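Local coordinates for RNA-dependent RNA Polymerase (Bombyx mori cytoplasmic polyhedrosis virus, PDB 6TZ0), which catalyses RNA-templated RNA synthesis in a double-stranded RNA virus, making plus strands by conservative transcription and the complementary minus strands during genome replication, at residues T5-I11 with E25-L29; F12-R16 with V158-T162; R449-Q453 with L492-L497; A472-L476 with Q617-E623. All blocks are in the same frame, centred on the assembly; numbering follows the deposited sequence.

Interaction 1: T5-I11 with E25-L29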
loop_
_atom_site.group_PDB
_atom_site.type_symbol
_atom_site.label_atom_id
_atom_site.label_comp_id
_atom_site.label_asym_id
_atom_site.label_seq_id
_atom_site.Cartn_x
_atom_site.Cartn_y
_atom_site.Cartn_z
ATOM N N THR A 5 -28.339 4.045 42.804
ATOM C CA THR A 5 -29.483 3.821 41.929
ATOM C C THR A 5 -29.242 4.432 40.554
ATOM O O THR A 5 -29.308 3.745 39.536
ATOM C CB THR A 5 -30.768 4.412 42.526
ATOM O OG1 THR A 5 -31.026 3.807 43.800
ATOM C CG2 THR A 5 -31.948 4.159 41.604
ATOM N N GLU A 6 -28.959 5.730 40.538
ATOM C CA GLU A 6 -28.694 6.477 39.321
ATOM C C GLU A 6 -27.280 7.045 39.361
ATOM O O GLU A 6 -26.769 7.420 40.418
ATOM C CB GLU A 6 -29.727 7.594 39.142
ATOM C CG GLU A 6 -31.123 7.071 38.841
ATOM C CD GLU A 6 -32.157 8.166 38.751
ATOM O OE1 GLU A 6 -31.828 9.315 39.094
ATOM O OE2 GLU A 6 -33.300 7.882 38.336
ATOM N N LEU A 7 -26.652 7.109 38.183
ATOM C CA LEU A 7 -25.230 7.422 38.087
ATOM C C LEU A 7 -24.894 8.877 38.367
ATOM O O LEU A 7 -23.776 9.159 38.807
ATOM C CB LEU A 7 -24.700 7.034 36.711
ATOM C CG LEU A 7 -24.481 5.537 36.527
ATOM C CD1 LEU A 7 -24.221 5.226 35.087
ATOM C CD2 LEU A 7 -23.295 5.105 37.359
ATOM N N TYR A 8 -25.814 9.803 38.133
ATOM C CA TYR A 8 -25.560 11.203 38.442
ATOM C C TYR A 8 -25.859 11.549 39.891
ATOM O O TYR A 8 -25.766 12.720 40.266
ATOM C CB TYR A 8 -26.355 12.112 37.497
ATOM C CG TYR A 8 -27.857 11.969 37.549
ATOM C CD1 TYR A 8 -28.502 10.999 36.795
ATOM C CD2 TYR A 8 -28.634 12.839 38.302
ATOM C CE1 TYR A 8 -29.867 10.872 36.825
ATOM C CE2 TYR A 8 -29.999 12.720 38.334
ATOM C CZ TYR A 8 -30.612 11.738 37.589
ATOM O OH TYR A 8 -31.982 11.609 37.611
ATOM N N ASN A 9 -26.189 10.557 40.716
ATOM C CA ASN A 9 -26.467 10.768 42.127
ATOM C C ASN A 9 -25.587 9.920 43.032
ATOM O O ASN A 9 -25.836 9.864 44.239
ATOM C CB ASN A 9 -27.938 10.483 42.424
ATOM C CG ASN A 9 -28.848 11.521 41.843
ATOM O OD1 ASN A 9 -28.560 12.715 41.905
ATOM N ND2 ASN A 9 -29.958 11.082 41.268
ATOM N N THR A 10 -24.578 9.252 42.487
ATOM C CA THR A 10 -23.669 8.490 43.324
ATOM C C THR A 10 -22.683 9.419 44.019
ATOM O O THR A 10 -22.497 10.575 43.632
ATOM C CB THR A 10 -22.911 7.449 42.503
ATOM O OG1 THR A 10 -22.165 8.102 41.471
ATOM C CG2 THR A 10 -23.870 6.484 41.875
ATOM N N ILE A 11 -22.053 8.897 45.070
ATOM C CA ILE A 11 -21.053 9.673 45.791
ATOM C C ILE A 11 -19.719 9.720 45.055
ATOM O O ILE A 11 -18.871 10.557 45.384
ATOM C CB ILE A 11 -20.893 9.126 47.217
ATOM C CG1 ILE A 11 -20.611 7.629 47.182
ATOM C CG2 ILE A 11 -22.133 9.409 48.035
ATOM C CD1 ILE A 11 -20.292 7.043 48.531
ATOM N N GLU A 25 -20.378 0.815 44.622
ATOM C CA GLU A 25 -21.576 1.369 44.002
ATOM C C GLU A 25 -21.398 1.541 42.495
ATOM O O GLU A 25 -22.293 1.190 41.712
ATOM C CB GLU A 25 -21.902 2.700 44.668
ATOM C CG GLU A 25 -23.203 3.321 44.262
ATOM C CD GLU A 25 -23.475 4.602 45.024
ATOM O OE1 GLU A 25 -22.593 5.035 45.795
ATOM O OE2 GLU A 25 -24.575 5.170 44.869
ATOM N N ILE A 26 -20.247 2.073 42.076
ATOM C CA ILE A 26 -19.931 2.198 40.656
ATOM C C ILE A 26 -19.783 0.826 40.019
ATOM O O ILE A 26 -20.218 0.608 38.881
ATOM C CB ILE A 26 -18.665 3.059 40.479
ATOM C CG1 ILE A 26 -18.933 4.474 40.962
ATOM C CG2 ILE A 26 -18.192 3.098 39.034
ATOM C CD1 ILE A 26 -20.027 5.169 40.190
ATOM N N GLU A 27 -19.203 -0.124 40.759
ATOM C CA GLU A 27 -19.067 -1.493 40.275
ATOM C C GLU A 27 -20.431 -2.129 40.019
ATOM O O GLU A 27 -20.660 -2.718 38.956
ATOM C CB GLU A 27 -18.258 -2.294 41.293
ATOM C CG GLU A 27 -17.888 -3.679 40.862
ATOM C CD GLU A 27 -16.936 -4.358 41.822
ATOM O OE1 GLU A 27 -16.611 -3.755 42.865
ATOM O OE2 GLU A 27 -16.497 -5.488 41.522
ATOM N N HIS A 28 -21.375 -1.917 40.940
ATOM C CA HIS A 28 -22.730 -2.437 40.794
ATOM C C HIS A 28 -23.473 -1.790 39.628
ATOM O O HIS A 28 -24.112 -2.490 38.834
ATOM C CB HIS A 28 -23.491 -2.229 42.102
ATOM C CG HIS A 28 -24.916 -2.683 42.056
ATOM N ND1 HIS A 28 -25.273 -4.012 42.016
ATOM C CD2 HIS A 28 -26.075 -1.982 42.070
ATOM C CE1 HIS A 28 -26.590 -4.111 41.991
ATOM N NE2 HIS A 28 -27.100 -2.893 42.025
ATOM N N LEU A 29 -23.392 -0.465 39.493
ATOM C CA LEU A 29 -24.159 0.199 38.440
ATOM C C LEU A 29 -23.583 -0.056 37.050
ATOM O O LEU A 29 -24.339 -0.245 36.088
ATOM C CB LEU A 29 -24.254 1.692 38.721
ATOM C CG LEU A 29 -25.210 2.003 39.863
ATOM C CD1 LEU A 29 -25.174 3.467 40.181
ATOM C CD2 LEU A 29 -26.609 1.584 39.473
#
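The N-terminal residues 5-11 run as an irregular, turned chain alongside residues 25-29 of helix 20-35, with CA atoms 7.3 Å apart at Leu7 and Leu29 and 7.5 Å apart at Thr10 and Glu25. Low residue numbers face high ones, so the chain doubles back on itself. Within 5-11 a backbone hydrogen bond from Asn9 N to Glu6 O (3.2 Å) holds a tight turn that carries Tyr8 and Asn9 off the helix and leaves Leu7 and Thr10 in contact with it. Leu29 has the largest area covered by the other segment: its CD1 lies 3.8 Å from Leu7 CD2 and 3.7 Å from Thr10 CG2, and its CD2 packs 3.5 Å from Thr5 O. Ile26 extends this apolar patch, with CD1 4.3 Å from Leu7 CD2. Thr10 is the N-cap of the short helix 11-15, so the contact packs the N-terminal arm that leads into this helix against the following helix 20-35, away from the annotated nucleotide and metal sites. The Thr10 hydroxyl also makes a weak hydrogen bond back to the turn, OG1 to Leu7 O at 3.3 Å. Glu25, extended with chi1 and chi2 both t, lays its carboxylate along the edge of the patch, OE2 3.3 Å from Thr10 CG2 and OE1 3.5 Å from Ile11 CG1. Leu7 also reaches Ala154 and Val158 of helix 145-160.

Interaction 2: F12-R16 with V158-T162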
loop_
_atom_site.group_PDB
_atom_site.type_symbol
_atom_site.label_atom_id
_atom_site.label_comp_id
_atom_site.label_asym_id
_atom_site.label_seq_id
_atom_site.Cartn_x
_atom_site.Cartn_y
_atom_site.Cartn_z
ATOM N N PHE A 12 -19.508 8.850 44.068
ATOM C CA PHE A 12 -18.359 9.011 43.187
ATOM C C PHE A 12 -18.542 10.177 42.229
ATOM O O PHE A 12 -17.566 10.852 41.890
ATOM C CB PHE A 12 -18.102 7.725 42.406
ATOM C CG PHE A 12 -17.094 7.880 41.304
ATOM C CD1 PHE A 12 -15.759 8.081 41.595
ATOM C CD2 PHE A 12 -17.485 7.826 39.977
ATOM C CE1 PHE A 12 -14.831 8.235 40.584
ATOM C CE2 PHE A 12 -16.565 7.976 38.962
ATOM C CZ PHE A 12 -15.236 8.180 39.267
ATOM N N SER A 13 -19.775 10.440 41.791
ATOM C CA SER A 13 -20.014 11.530 40.855
ATOM C C SER A 13 -19.800 12.898 41.486
ATOM O O SER A 13 -19.618 13.878 40.759
ATOM C CB SER A 13 -21.430 11.453 40.298
ATOM O OG SER A 13 -22.373 11.752 41.305
ATOM N N GLU A 14 -19.811 12.988 42.815
ATOM C CA GLU A 14 -19.593 14.249 43.499
ATOM C C GLU A 14 -18.202 14.402 44.090
ATOM O O GLU A 14 -17.757 15.537 44.278
ATOM C CB GLU A 14 -20.640 14.437 44.605
ATOM C CG GLU A 14 -20.581 13.406 45.701
ATOM C CD GLU A 14 -21.699 13.569 46.702
ATOM O OE1 GLU A 14 -22.529 14.484 46.520
ATOM O OE2 GLU A 14 -21.755 12.778 47.667
ATOM N N THR A 15 -17.494 13.307 44.357
ATOM C CA THR A 15 -16.163 13.371 44.942
ATOM C C THR A 15 -15.051 13.009 43.974
ATOM O O THR A 15 -13.921 13.462 44.171
ATOM C CB THR A 15 -16.068 12.445 46.160
ATOM O OG1 THR A 15 -16.315 11.096 45.754
ATOM C CG2 THR A 15 -17.087 12.839 47.201
ATOM N N ARG A 16 -15.354 12.194 42.954
ATOM C CA ARG A 16 -14.406 11.700 41.947
ATOM C C ARG A 16 -13.237 10.951 42.578
ATOM O O ARG A 16 -12.122 10.963 42.058
ATOM C CB ARG A 16 -13.917 12.824 41.032
ATOM C CG ARG A 16 -15.037 13.430 40.214
ATOM C CD ARG A 16 -14.555 14.533 39.300
ATOM N NE ARG A 16 -15.671 15.193 38.633
ATOM C CZ ARG A 16 -15.548 16.238 37.825
ATOM N NH1 ARG A 16 -14.350 16.740 37.571
ATOM N NH2 ARG A 16 -16.620 16.776 37.268
ATOM N N VAL A 158 -21.987 11.351 34.981
ATOM C CA VAL A 158 -21.139 11.405 36.169
ATOM C C VAL A 158 -20.300 12.681 36.177
ATOM O O VAL A 158 -20.059 13.270 37.239
ATOM C CB VAL A 158 -20.289 10.125 36.263
ATOM C CG1 VAL A 158 -19.286 10.180 37.397
ATOM C CG2 VAL A 158 -21.205 8.957 36.481
ATOM N N TRP A 159 -19.901 13.171 34.998
ATOM C CA TRP A 159 -19.136 14.414 34.966
ATOM C C TRP A 159 -20.002 15.614 35.333
ATOM O O TRP A 159 -19.625 16.414 36.196
ATOM C CB TRP A 159 -18.508 14.629 33.594
ATOM C CG TRP A 159 -17.567 15.807 33.549
ATOM C CD1 TRP A 159 -17.881 17.094 33.231
ATOM C CD2 TRP A 159 -16.154 15.789 33.784
ATOM N NE1 TRP A 159 -16.767 17.883 33.291
ATOM C CE2 TRP A 159 -15.690 17.105 33.623
ATOM C CE3 TRP A 159 -15.240 14.792 34.131
ATOM C CZ2 TRP A 159 -14.355 17.449 33.792
ATOM C CZ3 TRP A 159 -13.920 15.135 34.297
ATOM C CH2 TRP A 159 -13.488 16.451 34.127
ATOM N N TYR A 160 -21.162 15.765 34.697
ATOM C CA TYR A 160 -21.954 16.969 34.918
ATOM C C TYR A 160 -22.950 16.858 36.062
ATOM O O TYR A 160 -23.656 17.835 36.329
ATOM C CB TYR A 160 -22.675 17.357 33.629
ATOM C CG TYR A 160 -21.737 17.955 32.621
ATOM C CD1 TYR A 160 -21.429 19.305 32.659
ATOM C CD2 TYR A 160 -21.113 17.164 31.671
ATOM C CE1 TYR A 160 -20.560 19.859 31.755
ATOM C CE2 TYR A 160 -20.235 17.710 30.763
ATOM C CZ TYR A 160 -19.963 19.058 30.814
ATOM O OH TYR A 160 -19.093 19.607 29.910
ATOM N N GLN A 161 -23.061 15.684 36.697
ATOM C CA GLN A 161 -23.855 15.413 37.906
ATOM C C GLN A 161 -25.359 15.610 37.720
ATOM O O GLN A 161 -26.123 15.449 38.675
ATOM C CB GLN A 161 -23.381 16.241 39.104
ATOM C CG GLN A 161 -21.990 15.919 39.576
ATOM C CD GLN A 161 -21.607 16.716 40.802
ATOM O OE1 GLN A 161 -22.413 17.470 41.341
ATOM N NE2 GLN A 161 -20.360 16.587 41.224
ATOM N N THR A 162 -25.813 15.959 36.519
ATOM C CA THR A 162 -27.217 16.174 36.223
ATOM C C THR A 162 -27.549 15.404 34.960
ATOM O O THR A 162 -26.660 14.935 34.246
ATOM C CB THR A 162 -27.575 17.651 36.001
ATOM O OG1 THR A 162 -26.902 18.135 34.835
ATOM C CG2 THR A 162 -27.195 18.509 37.199
#
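Two side chains from opposite segments each reach a backbone carbonyl across the contact. Gln161 NE2 donates to Ser13 O at 2.8 Å, and Arg16 NH2 makes a weak hydrogen bond to Trp159 O at 3.2 Å. The Arg16 guanidinium also lies flat on the Trp159 indole: CZ sits 3.9 Å from the centroid of the six-membered ring, 9° off the ring normal, a cation-pi stack with the planes at 28°. The same indole touches Met779 of helix 774-786 and Met218 of helix 206-218. Further in, the backbones come close, with Ser13 CA 4.8 Å from Val158 CA, near enough for Ser13 CB to rest 3.8 Å from Val158 CG1. That methyl also meets the Phe12 ring, at 3.8 Å from CE2, and Phe12 in turn stacks with Phe18. Arg16 and Gln161 both have positive phi, each being the first residue to leave its helix: two helix C-terminal ends pack together, joining helix 11-15 to helix 145-160 of the N-terminal region.

Interaction 3: R449-Q453 with L492-L497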
loop_
_atom_site.group_PDB
_atom_site.type_symbol
_atom_site.label_atom_id
_atom_site.label_comp_id
_atom_site.label_asym_id
_atom_site.label_seq_id
_atom_site.Cartn_x
_atom_site.Cartn_y
_atom_site.Cartn_z
ATOM N N ARG A 449 2.673 -13.924 0.688
ATOM C CA ARG A 449 3.536 -13.873 -0.482
ATOM C C ARG A 449 4.747 -14.778 -0.331
ATOM O O ARG A 449 5.305 -15.230 -1.333
ATOM C CB ARG A 449 3.973 -12.437 -0.743
ATOM C CG ARG A 449 2.845 -11.557 -1.198
ATOM C CD ARG A 449 3.333 -10.190 -1.588
ATOM N NE ARG A 449 2.231 -9.353 -2.041
ATOM C CZ ARG A 449 1.787 -9.322 -3.292
ATOM N NH1 ARG A 449 2.352 -10.076 -4.218
ATOM N NH2 ARG A 449 0.781 -8.532 -3.619
ATOM N N ILE A 450 5.145 -15.084 0.900
ATOM C CA ILE A 450 6.359 -15.868 1.075
ATOM C C ILE A 450 6.090 -17.364 0.873
ATOM O O ILE A 450 6.955 -18.083 0.365
ATOM C CB ILE A 450 7.005 -15.537 2.436
ATOM C CG1 ILE A 450 8.447 -16.032 2.482
ATOM C CG2 ILE A 450 6.196 -16.062 3.605
ATOM C CD1 ILE A 450 9.355 -15.308 1.513
ATOM N N VAL A 451 4.885 -17.849 1.175
ATOM C CA VAL A 451 4.551 -19.234 0.853
ATOM C C VAL A 451 4.311 -19.387 -0.643
ATOM O O VAL A 451 4.710 -20.386 -1.250
ATOM C CB VAL A 451 3.346 -19.696 1.699
ATOM C CG1 VAL A 451 2.830 -21.049 1.263
ATOM C CG2 VAL A 451 3.755 -19.783 3.145
ATOM N N MET A 452 3.708 -18.370 -1.261
ATOM C CA MET A 452 3.566 -18.318 -2.714
ATOM C C MET A 452 4.920 -18.317 -3.413
ATOM O O MET A 452 5.086 -18.945 -4.463
ATOM C CB MET A 452 2.752 -17.077 -3.079
ATOM C CG MET A 452 2.602 -16.726 -4.547
ATOM S SD MET A 452 1.644 -17.782 -5.629
ATOM C CE MET A 452 2.191 -17.174 -7.222
ATOM N N GLN A 453 5.907 -17.641 -2.831
ATOM C CA GLN A 453 7.244 -17.639 -3.413
ATOM C C GLN A 453 7.962 -18.959 -3.159
ATOM O O GLN A 453 8.742 -19.418 -3.998
ATOM C CB GLN A 453 8.036 -16.453 -2.860
ATOM C CG GLN A 453 9.437 -16.311 -3.412
ATOM C CD GLN A 453 9.458 -16.055 -4.896
ATOM O OE1 GLN A 453 8.693 -15.248 -5.411
ATOM N NE2 GLN A 453 10.327 -16.758 -5.597
ATOM N N LEU A 492 -1.773 -7.191 -6.442
ATOM C CA LEU A 492 -1.234 -7.908 -7.581
ATOM C C LEU A 492 -0.268 -8.981 -7.108
ATOM O O LEU A 492 0.262 -8.921 -5.999
ATOM C CB LEU A 492 -0.589 -6.924 -8.567
ATOM C CG LEU A 492 0.208 -5.752 -7.986
ATOM C CD1 LEU A 492 1.633 -6.088 -7.679
ATOM C CD2 LEU A 492 0.146 -4.571 -8.930
ATOM N N ASP A 493 -0.060 -9.980 -7.965
ATOM C CA ASP A 493 0.688 -11.175 -7.604
ATOM C C ASP A 493 2.178 -10.871 -7.490
ATOM O O ASP A 493 2.631 -9.755 -7.749
ATOM C CB ASP A 493 0.418 -12.289 -8.612
ATOM C CG ASP A 493 0.698 -11.873 -10.044
ATOM O OD1 ASP A 493 0.966 -10.681 -10.290
ATOM O OD2 ASP A 493 0.653 -12.747 -10.933
ATOM N N ASN A 494 2.956 -11.891 -7.112
ATOM C CA ASN A 494 4.375 -11.694 -6.835
ATOM C C ASN A 494 5.191 -11.321 -8.061
ATOM O O ASN A 494 6.260 -10.727 -7.913
ATOM C CB ASN A 494 4.999 -12.936 -6.211
ATOM C CG ASN A 494 4.685 -13.068 -4.759
ATOM O OD1 ASN A 494 4.425 -12.079 -4.086
ATOM N ND2 ASN A 494 4.827 -14.267 -4.233
ATOM N N ASP A 495 4.714 -11.620 -9.259
ATOM C CA ASP A 495 5.536 -11.360 -10.428
ATOM C C ASP A 495 5.298 -9.977 -11.017
ATOM O O ASP A 495 6.256 -9.328 -11.460
ATOM C CB ASP A 495 5.283 -12.440 -11.466
ATOM C CG ASP A 495 5.578 -13.818 -10.940
ATOM O OD1 ASP A 495 6.500 -13.954 -10.109
ATOM O OD2 ASP A 495 4.860 -14.763 -11.327
ATOM N N ARG A 496 4.053 -9.494 -11.011
ATOM C CA ARG A 496 3.829 -8.075 -11.259
ATOM C C ARG A 496 4.433 -7.216 -10.163
ATOM O O ARG A 496 4.848 -6.085 -10.427
ATOM C CB ARG A 496 2.342 -7.763 -11.378
ATOM C CG ARG A 496 1.688 -8.207 -12.648
ATOM C CD ARG A 496 0.254 -7.734 -12.623
ATOM N NE ARG A 496 -0.530 -8.164 -13.773
ATOM C CZ ARG A 496 -0.635 -7.470 -14.898
ATOM N NH1 ARG A 496 0.005 -6.317 -15.031
ATOM N NH2 ARG A 496 -1.381 -7.930 -15.891
ATOM N N LEU A 497 4.486 -7.731 -8.935
ATOM C CA LEU A 497 5.199 -7.028 -7.878
ATOM C C LEU A 497 6.698 -7.066 -8.125
ATOM O O LEU A 497 7.422 -6.142 -7.750
ATOM C CB LEU A 497 4.851 -7.645 -6.526
ATOM C CG LEU A 497 5.297 -6.896 -5.276
ATOM C CD1 LEU A 497 4.584 -5.571 -5.195
ATOM C CD2 LEU A 497 5.056 -7.710 -4.029
#
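Arg449 and Asn494, with 104 and 103 Å² covered, make up most of this buried contact between two helix N-termini of the central polymerase domain, where Asp493 is the N-cap of helix 494-499 and its OD1 accepts a weak capping bond from Arg496 N (3.4 Å). Arg449, in the first turn of helix 449-455, spans the gap to the loop before that cap. Its NH2 gives a very short hydrogen bond to Leu492 O (2.5 Å), while NH1 bonds to Asn494 OD1 (2.9 Å) and more weakly to Leu492 O (3.0 Å). Asn494 replies with its amide nitrogen, ND2 donating to Arg449 O at 3.1 Å, so one side chain serves both the guanidinium and the main chain of the same arginine. That carbonyl also takes the helical bond from Gln453 N. Met452 has the third-largest covered area, 33 Å², its CG lying 3.3 Å from Asn494 ND2. Arg465 forms a salt bridge with neighbouring Asp495. Over one face of the guanidinium, Leu497 CD2 lies 3.6 Å from Arg449 NH1.

Interaction 4: A472-L476 with Q617-E623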
loop_
_atom_site.group_PDB
_atom_site.type_symbol
_atom_site.label_atom_id
_atom_site.label_comp_id
_atom_site.label_asym_id
_atom_site.label_seq_id
_atom_site.Cartn_x
_atom_site.Cartn_y
_atom_site.Cartn_z
ATOM N N ALA A 472 -2.677 -12.466 -16.066
ATOM C CA ALA A 472 -3.463 -12.441 -14.842
ATOM C C ALA A 472 -3.991 -11.038 -14.553
ATOM O O ALA A 472 -3.317 -10.045 -14.839
ATOM C CB ALA A 472 -2.619 -12.918 -13.665
ATOM N N PRO A 473 -5.187 -10.916 -13.985
ATOM C CA PRO A 473 -5.736 -9.590 -13.693
ATOM C C PRO A 473 -5.215 -9.028 -12.379
ATOM O O PRO A 473 -4.729 -9.749 -11.507
ATOM C CB PRO A 473 -7.243 -9.848 -13.612
ATOM C CG PRO A 473 -7.337 -11.240 -13.133
ATOM C CD PRO A 473 -6.182 -11.977 -13.748
ATOM N N ILE A 474 -5.342 -7.712 -12.247
ATOM C CA ILE A 474 -4.924 -6.991 -11.051
ATOM C C ILE A 474 -6.137 -6.835 -10.145
ATOM O O ILE A 474 -7.161 -6.280 -10.554
ATOM C CB ILE A 474 -4.308 -5.630 -11.402
ATOM C CG1 ILE A 474 -3.023 -5.823 -12.206
ATOM C CG2 ILE A 474 -4.036 -4.831 -10.146
ATOM C CD1 ILE A 474 -2.470 -4.556 -12.788
ATOM N N LYS A 475 -6.023 -7.322 -8.914
ATOM C CA LYS A 475 -7.165 -7.388 -8.019
ATOM C C LYS A 475 -7.432 -6.035 -7.372
ATOM O O LYS A 475 -6.564 -5.166 -7.302
ATOM C CB LYS A 475 -6.936 -8.444 -6.942
ATOM C CG LYS A 475 -6.687 -9.829 -7.496
ATOM C CD LYS A 475 -7.877 -10.341 -8.274
ATOM C CE LYS A 475 -9.022 -10.691 -7.346
ATOM N NZ LYS A 475 -10.174 -11.270 -8.088
ATOM N N LEU A 476 -8.658 -5.870 -6.893
ATOM C CA LEU A 476 -9.107 -4.646 -6.249
ATOM C C LEU A 476 -9.617 -4.980 -4.855
ATOM O O LEU A 476 -10.364 -5.945 -4.674
ATOM C CB LEU A 476 -10.203 -3.975 -7.085
ATOM C CG LEU A 476 -10.682 -2.554 -6.797
ATOM C CD1 LEU A 476 -11.096 -1.916 -8.099
ATOM C CD2 LEU A 476 -11.856 -2.522 -5.832
ATOM N N GLN A 617 0.171 -2.129 -17.845
ATOM C CA GLN A 617 -1.274 -2.290 -17.766
ATOM C C GLN A 617 -1.691 -2.024 -16.331
ATOM O O GLN A 617 -1.292 -2.753 -15.421
ATOM C CB GLN A 617 -1.704 -3.691 -18.194
ATOM C CG GLN A 617 -3.189 -3.823 -18.345
ATOM C CD GLN A 617 -3.694 -3.096 -19.561
ATOM O OE1 GLN A 617 -3.143 -3.232 -20.645
ATOM N NE2 GLN A 617 -4.734 -2.300 -19.385
ATOM N N THR A 618 -2.505 -0.994 -16.133
ATOM C CA THR A 618 -2.871 -0.532 -14.804
ATOM C C THR A 618 -4.203 -1.094 -14.323
ATOM O O THR A 618 -4.351 -1.353 -13.123
ATOM C CB THR A 618 -2.915 1.005 -14.801
ATOM O OG1 THR A 618 -1.668 1.514 -15.287
ATOM C CG2 THR A 618 -3.130 1.564 -13.413
ATOM N N SER A 619 -5.117 -1.389 -15.256
ATOM C CA SER A 619 -6.549 -1.527 -14.989
ATOM C C SER A 619 -6.869 -2.640 -14.003
ATOM O O SER A 619 -6.621 -3.818 -14.270
ATOM C CB SER A 619 -7.286 -1.780 -16.297
ATOM O OG SER A 619 -7.152 -0.684 -17.169
ATOM N N THR A 620 -7.421 -2.251 -12.862
ATOM C CA THR A 620 -7.821 -3.200 -11.843
ATOM C C THR A 620 -9.150 -3.841 -12.204
ATOM O O THR A 620 -10.028 -3.215 -12.801
ATOM C CB THR A 620 -7.938 -2.511 -10.489
ATOM O OG1 THR A 620 -8.908 -1.464 -10.580
ATOM C CG2 THR A 620 -6.616 -1.918 -10.092
ATOM N N SER A 621 -9.288 -5.105 -11.831
ATOM C CA SER A 621 -10.498 -5.872 -12.080
ATOM C C SER A 621 -11.137 -6.208 -10.744
ATOM O O SER A 621 -10.485 -6.785 -9.870
ATOM C CB SER A 621 -10.182 -7.140 -12.869
ATOM O OG SER A 621 -11.352 -7.900 -13.079
ATOM N N TYR A 622 -12.400 -5.838 -10.580
ATOM C CA TYR A 622 -13.160 -6.160 -9.383
ATOM C C TYR A 622 -14.231 -7.186 -9.717
ATOM O O TYR A 622 -14.899 -7.078 -10.749
ATOM C CB TYR A 622 -13.792 -4.913 -8.766
ATOM C CG TYR A 622 -14.652 -5.249 -7.580
ATOM C CD1 TYR A 622 -14.089 -5.713 -6.400
ATOM C CD2 TYR A 622 -16.031 -5.112 -7.641
ATOM C CE1 TYR A 622 -14.874 -6.035 -5.316
ATOM C CE2 TYR A 622 -16.821 -5.428 -6.566
ATOM C CZ TYR A 622 -16.241 -5.901 -5.410
ATOM O OH TYR A 622 -17.030 -6.206 -4.328
ATOM N N GLU A 623 -14.385 -8.179 -8.846
ATOM C CA GLU A 623 -15.385 -9.225 -9.016
ATOM C C GLU A 623 -16.612 -8.866 -8.190
ATOM O O GLU A 623 -16.590 -8.966 -6.960
ATOM C CB GLU A 623 -14.826 -10.579 -8.598
ATOM C CG GLU A 623 -15.809 -11.713 -8.761
ATOM C CD GLU A 623 -15.221 -13.049 -8.370
ATOM O OE1 GLU A 623 -14.050 -13.080 -7.937
ATOM O OE2 GLU A 623 -15.927 -14.071 -8.501
#
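Pro473 leads into the strand with its CB 4.1 Å from Ser621 CB, and it also packs on Asp502 of Viral structural protein 4. Ile474 is the most covered residue: CD1 lies against the incoming loop, 3.4 Å from Gln617 O and 3.7 Å from Thr618 O, and CG2 meets Thr620 CG2 at 3.9 Å. Its carbonyl accepts a short, straight hydrogen bond from Ser621 N (2.7 Å, 178°) and a CA-H...O contact from Thr620 CA (3.4 Å). Strands 474-477 and 620-624 are the parallel central pair of a four-stranded mixed sheet in the polymerase domain, flanked by 489-491 and 628-631; the axes of the short segments 474-476 and 620-623 approach to 4.6 Å and diverge by 53°. The side chain of Thr618 lies about 8 Å from that of Asp552, a UTP-binding residue. At Lys475, CA is 3.8 Å from Ser621 O, and NZ lies 4.3 Å from Glu623 OE1, beyond a salt bridge. Leu476 then packs CD1 3.3 Å from Thr620 OG1 and CD2 3.9 Å from Tyr622 CD1.

In the fold
From the N terminus, interaction 1 folds residues 5-11 back onto helix 20-35, closing a short loop of 13 residues. Interaction 2 begins inside that loop and spans 141 residues to helix 145-160, so the two cross; their centres are 10 Å apart, and Leu7 and Ser13 meet around Val158. Interactions 3 and 4 open only after both of these have closed, on the opposite side of the chain's centre, with centres 56 to 57 Å from the first pair. Interaction 3 joins 449-453 to 492-497, while interaction 4 starts within that span and reaches 617-623, so these cross too. They meet at Arg496, whose NH2 probably hydrogen-bonds Ala472 O at 3.1 Å, linking helix 494-499 to the residues leading into strand 474-477.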